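Local coordinates for protein aminotransferase TlmJ (Streptoalloteichus hindustanus, PDB 5UID) that probably transfers amino groups with the help of pyridoxal 5'-phosphate, as a member of the DegT/DnrJ/EryC1 aminotransferase family, at residues P263-R268 against L360-S365; V106-L111 against A348-E353. One frame throughout, in Å; residues are numbered along the deposited sequence.

Contact 1 of 2, residues P263-R268 against L360-S365; sequences PEFVRR and LHQALS. With SO4 (sulfate ion), chain G.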
loop_
_atom_site.group_PDB
_atom_site.type_symbol
_atom_site.label_atom_id
_atom_site.label_comp_id
_atom_site.label_asym_id
_atom_site.label_seq_id
_atom_site.Cartn_x
_atom_site.Cartn_y
_atom_site.Cartn_z
ATOM N N PRO A 263 9.299 22.493 -8.388
ATOM C CA PRO A 263 9.145 23.778 -9.096
ATOM C C PRO A 263 9.640 23.735 -10.531
ATOM O O PRO A 263 8.999 24.312 -11.419
ATOM C CB PRO A 263 9.967 24.750 -8.238
ATOM C CG PRO A 263 9.936 24.156 -6.879
ATOM C CD PRO A 263 9.990 22.671 -7.097
ATOM N N GLU A 264 10.758 23.051 -10.786
ATOM C CA GLU A 264 11.260 22.947 -12.152
ATOM C C GLU A 264 10.339 22.100 -13.020
ATOM O O GLU A 264 10.163 22.401 -14.208
ATOM C CB GLU A 264 12.678 22.377 -12.146
ATOM C CG GLU A 264 13.439 22.564 -13.451
ATOM C CD GLU A 264 13.183 21.450 -14.449
ATOM O OE1 GLU A 264 12.885 20.317 -14.014
ATOM O OE2 GLU A 264 13.280 21.710 -15.668
ATOM N N PHE A 265 9.741 21.049 -12.451
ATOM C CA PHE A 265 8.767 20.250 -13.190
ATOM C C PHE A 265 7.576 21.100 -13.616
ATOM O O PHE A 265 7.141 21.048 -14.773
ATOM C CB PHE A 265 8.288 19.069 -12.339
ATOM C CG PHE A 265 9.347 18.039 -12.055
ATOM C CD1 PHE A 265 10.549 18.041 -12.744
ATOM C CD2 PHE A 265 9.129 17.059 -11.099
ATOM C CE1 PHE A 265 11.517 17.091 -12.478
ATOM C CE2 PHE A 265 10.090 16.104 -10.830
ATOM C CZ PHE A 265 11.286 16.119 -11.522
ATOM N N VAL A 266 7.034 21.889 -12.684
ATOM C CA VAL A 266 5.849 22.693 -12.972
ATOM C C VAL A 266 6.165 23.774 -13.996
ATOM O O VAL A 266 5.369 24.033 -14.907
ATOM C CB VAL A 266 5.284 23.292 -11.672
ATOM C CG1 VAL A 266 4.072 24.159 -11.968
ATOM C CG2 VAL A 266 4.922 22.185 -10.695
ATOM N N ARG A 267 7.325 24.426 -13.866
ATOM C CA ARG A 267 7.700 25.453 -14.835
ATOM C C ARG A 267 7.808 24.870 -16.239
ATOM O O ARG A 267 7.376 25.497 -17.214
ATOM C CB ARG A 267 9.016 26.116 -14.428
ATOM C CG ARG A 267 8.878 27.140 -13.315
ATOM C CD ARG A 267 10.137 27.981 -13.185
ATOM N NE ARG A 267 11.306 27.174 -12.854
ATOM C CZ ARG A 267 11.739 26.959 -11.616
ATOM N NH1 ARG A 267 11.097 27.494 -10.585
ATOM N NH2 ARG A 267 12.815 26.211 -11.406
ATOM N N ARG A 268 8.379 23.672 -16.360
ATOM C CA ARG A 268 8.461 23.029 -17.667
ATOM C C ARG A 268 7.074 22.678 -18.190
ATOM O O ARG A 268 6.775 22.900 -19.369
ATOM C CB ARG A 268 9.344 21.783 -17.581
ATOM C CG ARG A 268 9.388 20.960 -18.856
ATOM C CD ARG A 268 9.822 21.799 -20.046
ATOM N NE ARG A 268 9.823 21.020 -21.280
ATOM C CZ ARG A 268 9.989 21.541 -22.490
ATOM N NH1 ARG A 268 10.164 22.849 -22.632
ATOM N NH2 ARG A 268 9.974 20.757 -23.560
ATOM N N LEU A 360 1.090 15.842 -21.393
ATOM C CA LEU A 360 1.586 16.981 -20.621
ATOM C C LEU A 360 2.396 16.432 -19.450
ATOM O O LEU A 360 1.821 15.943 -18.473
ATOM C CB LEU A 360 0.442 17.862 -20.145
ATOM C CG LEU A 360 0.849 19.061 -19.283
ATOM C CD1 LEU A 360 1.778 19.985 -20.055
ATOM C CD2 LEU A 360 -0.382 19.811 -18.792
ATOM N N HIS A 361 3.720 16.521 -19.556
ATOM C CA HIS A 361 4.626 16.117 -18.489
ATOM C C HIS A 361 6.003 16.684 -18.800
ATOM O O HIS A 361 6.299 17.042 -19.944
ATOM C CB HIS A 361 4.683 14.593 -18.330
ATOM C CG HIS A 361 5.013 13.865 -19.595
ATOM N ND1 HIS A 361 6.302 13.738 -20.066
ATOM C CD2 HIS A 361 4.221 13.230 -20.491
ATOM C CE1 HIS A 361 6.291 13.051 -21.196
ATOM N NE2 HIS A 361 5.040 12.735 -21.477
ATOM N N GLN A 362 6.844 16.760 -17.766
ATOM C CA GLN A 362 8.142 17.406 -17.920
ATOM C C GLN A 362 9.150 16.559 -18.684
ATOM O O GLN A 362 10.278 17.020 -18.887
ATOM C CB GLN A 362 8.720 17.790 -16.554
ATOM C CG GLN A 362 9.073 16.621 -15.650
ATOM C CD GLN A 362 7.879 16.105 -14.874
ATOM O OE1 GLN A 362 6.748 16.553 -15.078
ATOM N NE2 GLN A 362 8.124 15.166 -13.969
ATOM N N ALA A 363 8.789 15.351 -19.115
ATOM C CA ALA A 363 9.668 14.556 -19.963
ATOM C C ALA A 363 9.464 14.832 -21.446
ATOM O O ALA A 363 10.237 14.325 -22.264
ATOM C CB ALA A 363 9.466 13.059 -19.694
ATOM N N LEU A 364 8.451 15.612 -21.808
ATOM C CA LEU A 364 8.222 15.949 -23.205
ATOM C C LEU A 364 9.328 16.862 -23.718
ATOM O O LEU A 364 9.640 17.883 -23.099
ATOM C CB LEU A 364 6.865 16.633 -23.369
ATOM C CG LEU A 364 5.613 15.805 -23.083
ATOM C CD1 LEU A 364 4.380 16.691 -23.064
ATOM C CD2 LEU A 364 5.471 14.703 -24.120
ATOM N N SER A 365 9.926 16.493 -24.846
ATOM C CA SER A 365 10.872 17.382 -25.499
ATOM C C SER A 365 10.121 18.398 -26.357
ATOM O O SER A 365 8.923 18.266 -26.619
ATOM C CB SER A 365 11.864 16.590 -26.349
ATOM O OG SER A 365 11.209 15.942 -27.426
HETATM S S SO4 G . 13.641 26.317 -7.964
HETATM O O1 SO4 G . 12.499 27.098 -8.433
HETATM O O2 SO4 G . 14.796 27.198 -7.821
HETATM O O3 SO4 G . 13.322 25.717 -6.670
HETATM O O4 SO4 G . 13.949 25.264 -8.928
#

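Contact 2 of 2, residues V106-L111 against A348-E353; sequences VDPATL and AERAAE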
loop_
_atom_site.group_PDB
_atom_site.type_symbol
_atom_site.label_atom_id
_atom_site.label_comp_id
_atom_site.label_asym_id
_atom_site.label_seq_id
_atom_site.Cartn_x
_atom_site.Cartn_y
_atom_site.Cartn_z
ATOM N N VAL A 106 -20.595 19.151 -12.923
ATOM C CA VAL A 106 -19.380 19.940 -13.080
ATOM C C VAL A 106 -19.581 20.954 -14.199
ATOM O O VAL A 106 -20.446 20.806 -15.064
ATOM C CB VAL A 106 -18.136 19.070 -13.390
ATOM C CG1 VAL A 106 -17.866 18.078 -12.267
ATOM C CG2 VAL A 106 -18.305 18.353 -14.726
ATOM N N ASP A 107 -18.763 21.996 -14.164
ATOM C CA ASP A 107 -18.647 22.921 -15.284
ATOM C C ASP A 107 -17.985 22.193 -16.447
ATOM O O ASP A 107 -16.854 21.714 -16.297
ATOM C CB ASP A 107 -17.823 24.139 -14.855
ATOM C CG ASP A 107 -17.782 25.239 -15.904
ATOM O OD1 ASP A 107 -17.853 24.947 -17.117
ATOM O OD2 ASP A 107 -17.662 26.414 -15.504
ATOM N N PRO A 108 -18.637 22.075 -17.607
ATOM C CA PRO A 108 -18.022 21.316 -18.710
ATOM C C PRO A 108 -16.751 21.948 -19.254
ATOM O O PRO A 108 -15.908 21.237 -19.814
ATOM C CB PRO A 108 -19.134 21.277 -19.769
ATOM C CG PRO A 108 -19.994 22.454 -19.464
ATOM C CD PRO A 108 -19.961 22.612 -17.970
ATOM N N ALA A 109 -16.588 23.265 -19.112
ATOM C CA ALA A 109 -15.379 23.917 -19.604
ATOM C C ALA A 109 -14.160 23.561 -18.763
ATOM O O ALA A 109 -13.050 23.455 -19.296
ATOM C CB ALA A 109 -15.571 25.435 -19.638
ATOM N N THR A 110 -14.342 23.368 -17.457
ATOM C CA THR A 110 -13.237 23.110 -16.549
ATOM C C THR A 110 -13.261 21.717 -15.937
ATOM O O THR A 110 -12.261 21.312 -15.335
ATOM C CB THR A 110 -13.227 24.145 -15.415
ATOM O OG1 THR A 110 -14.419 24.003 -14.633
ATOM C CG2 THR A 110 -13.158 25.555 -15.978
ATOM N N LEU A 111 -14.370 20.986 -16.064
ATOM C CA LEU A 111 -14.564 19.674 -15.445
ATOM C C LEU A 111 -14.441 19.728 -13.921
ATOM O O LEU A 111 -14.176 18.708 -13.277
ATOM C CB LEU A 111 -13.603 18.627 -16.028
ATOM C CG LEU A 111 -13.876 18.215 -17.482
ATOM C CD1 LEU A 111 -13.285 19.204 -18.479
ATOM C CD2 LEU A 111 -13.375 16.801 -17.761
ATOM N N ALA A 348 -21.243 16.874 -16.612
ATOM C CA ALA A 348 -20.283 15.776 -16.630
ATOM C C ALA A 348 -20.491 14.876 -17.841
ATOM O O ALA A 348 -19.522 14.367 -18.417
ATOM C CB ALA A 348 -20.385 14.972 -15.334
ATOM N N GLU A 349 -21.748 14.668 -18.242
ATOM C CA GLU A 349 -22.030 13.840 -19.410
ATOM C C GLU A 349 -21.464 14.473 -20.674
ATOM O O GLU A 349 -20.821 13.798 -21.487
ATOM C CB GLU A 349 -23.539 13.618 -19.540
ATOM C CG GLU A 349 -24.136 12.773 -18.422
ATOM C CD GLU A 349 -25.656 12.811 -18.393
ATOM O OE1 GLU A 349 -26.261 13.290 -19.373
ATOM O OE2 GLU A 349 -26.244 12.364 -17.383
ATOM N N ARG A 350 -21.693 15.776 -20.853
ATOM C CA ARG A 350 -21.138 16.478 -22.007
ATOM C C ARG A 350 -19.614 16.471 -21.977
ATOM O O ARG A 350 -18.965 16.273 -23.011
ATOM C CB ARG A 350 -21.669 17.910 -22.049
ATOM C CG ARG A 350 -21.027 18.779 -23.114
ATOM C CD ARG A 350 -21.516 20.214 -23.026
ATOM N NE ARG A 350 -20.835 21.082 -23.980
ATOM C CZ ARG A 350 -21.040 22.392 -24.076
ATOM N NH1 ARG A 350 -21.909 22.991 -23.273
ATOM N NH2 ARG A 350 -20.374 23.104 -24.975
ATOM N N ALA A 351 -19.025 16.683 -20.797
ATOM C CA ALA A 351 -17.571 16.702 -20.687
ATOM C C ALA A 351 -16.970 15.349 -21.046
ATOM O O ALA A 351 -15.900 15.281 -21.662
ATOM C CB ALA A 351 -17.158 17.117 -19.274
ATOM N N ALA A 352 -17.649 14.259 -20.680
ATOM C CA ALA A 352 -17.139 12.927 -20.983
ATOM C C ALA A 352 -17.149 12.622 -22.474
ATOM O O ALA A 352 -16.384 11.760 -22.924
ATOM C CB ALA A 352 -17.951 11.870 -20.232
ATOM N N GLU A 353 -17.991 13.300 -23.252
ATOM C CA GLU A 353 -18.069 13.055 -24.684
ATOM C C GLU A 353 -17.254 14.034 -25.515
ATOM O O GLU A 353 -16.992 13.753 -26.689
ATOM C CB GLU A 353 -19.527 13.109 -25.153
ATOM C CG GLU A 353 -20.372 11.932 -24.710
ATOM C CD GLU A 353 -21.813 12.058 -25.160
ATOM O OE1 GLU A 353 -22.547 12.890 -24.585
ATOM O OE2 GLU A 353 -22.208 11.335 -26.098
#

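Contact 1 of 2, residues P263-R268 against L360-S365
F265 and Q362 meet in an amide–aromatic stack where the long helix 249-280 of this PLP-dependent aminotransferase passes the type I beta turn H361 to L364. The side-chain amide lies nearly parallel to the ring, 15° between the planes, with Q362 NE2 3.5 Å above the plane of the F265 ring, over its centre. Q362 CG lies 3.6 Å from F265 CD1, near the rim. Q362 reaches this place because its chain bends at chi2 (-84°), which turns CD onto the ring. The amide is also gripped at both polar atoms: NE2 hydrogen-bonds to T13 and OE1 accepts from NE of R269, one turn beyond F265 on the long helix, so the flat group is held in rotation as well as in position.

Next to the stack, R268 supplies aliphatic packing. Its CG rests 3.9 Å from the CA of Q362. With CG anti to the backbone N (chi1 174°), the arginine starts out toward the turn, and its guanidinium stands almost perpendicular to the amide of Q362.

The charged part of the contact lies at the far end of R268. Salt bridges to E271 through NH1 and to D366 through NH2, together with L364 O, hold the guanidinium in position. On the outer flank of the helix, R267 binds a sulfate, probably from the crystallisation liquor, through NH1 and NH2. Between the segments themselves runs a single hydrogen bond, from R268 NH2 to L364 O: 2.9 Å long, nearly straight, with the acceptor in the guanidinium plane.

Contact 2 of 2, residues V106-L111 against A348-E353
V106, P108 and L111 form an apolar face against the buried side of helix 346-354, and no hydrogen bond crosses between the segments. The small alanines let the loop come close: CA of P108 lies 5.0 Å from CA of A351. The CB of A351 is met by L111 through CG, at 3.9 Å, and by CD2 slightly farther off. One turn earlier, V106 lays CG2 beside the backbone of the helix, 3.8 Å from CA of A348. P108 lies over A351, its CA 4.3 Å from A351 CB, and at the margin its CB reaches R350 CD; the arginine chain runs extended from CG to NE, and its NE pairs with E354.

Behind this first shell, D107 shapes the loop. D107 OD1 accepts from the N of A109 at 2.9 Å, an Asx turn, while its carbonyl O receives the N of L111. Next door, D105 OD1 bonds to the N of A348, adding a polar tie between loop and helix.

Farther out, L111 also packs on Y134 and F328 of loops and on W304 of strand 303-306, and A109 O accepts from W304 NE1. The loop that leaves edge strand 100-104 for helix 115-119 thus lies between helix 346-354 and strand 303-306.

Followed from the N terminus, the chain first lays down loop 106-111, just after strand 100-104 of the main sheet. It then passes through helix 249-280, which carries 263-268, before helix 346-354 returns to that loop and closes contact 2 over 236 intervening residues. Only after strand 355-358 does 360-365 come back to the long helix, closing contact 1 over 91. The two closures therefore cross rather than nest. Their centres lie 26 Å apart, and the nearest atoms about 12 Å, without touching. Contact 2 ties the C-terminal part of the chain to the sheet's edge, contact 1 to the long helix.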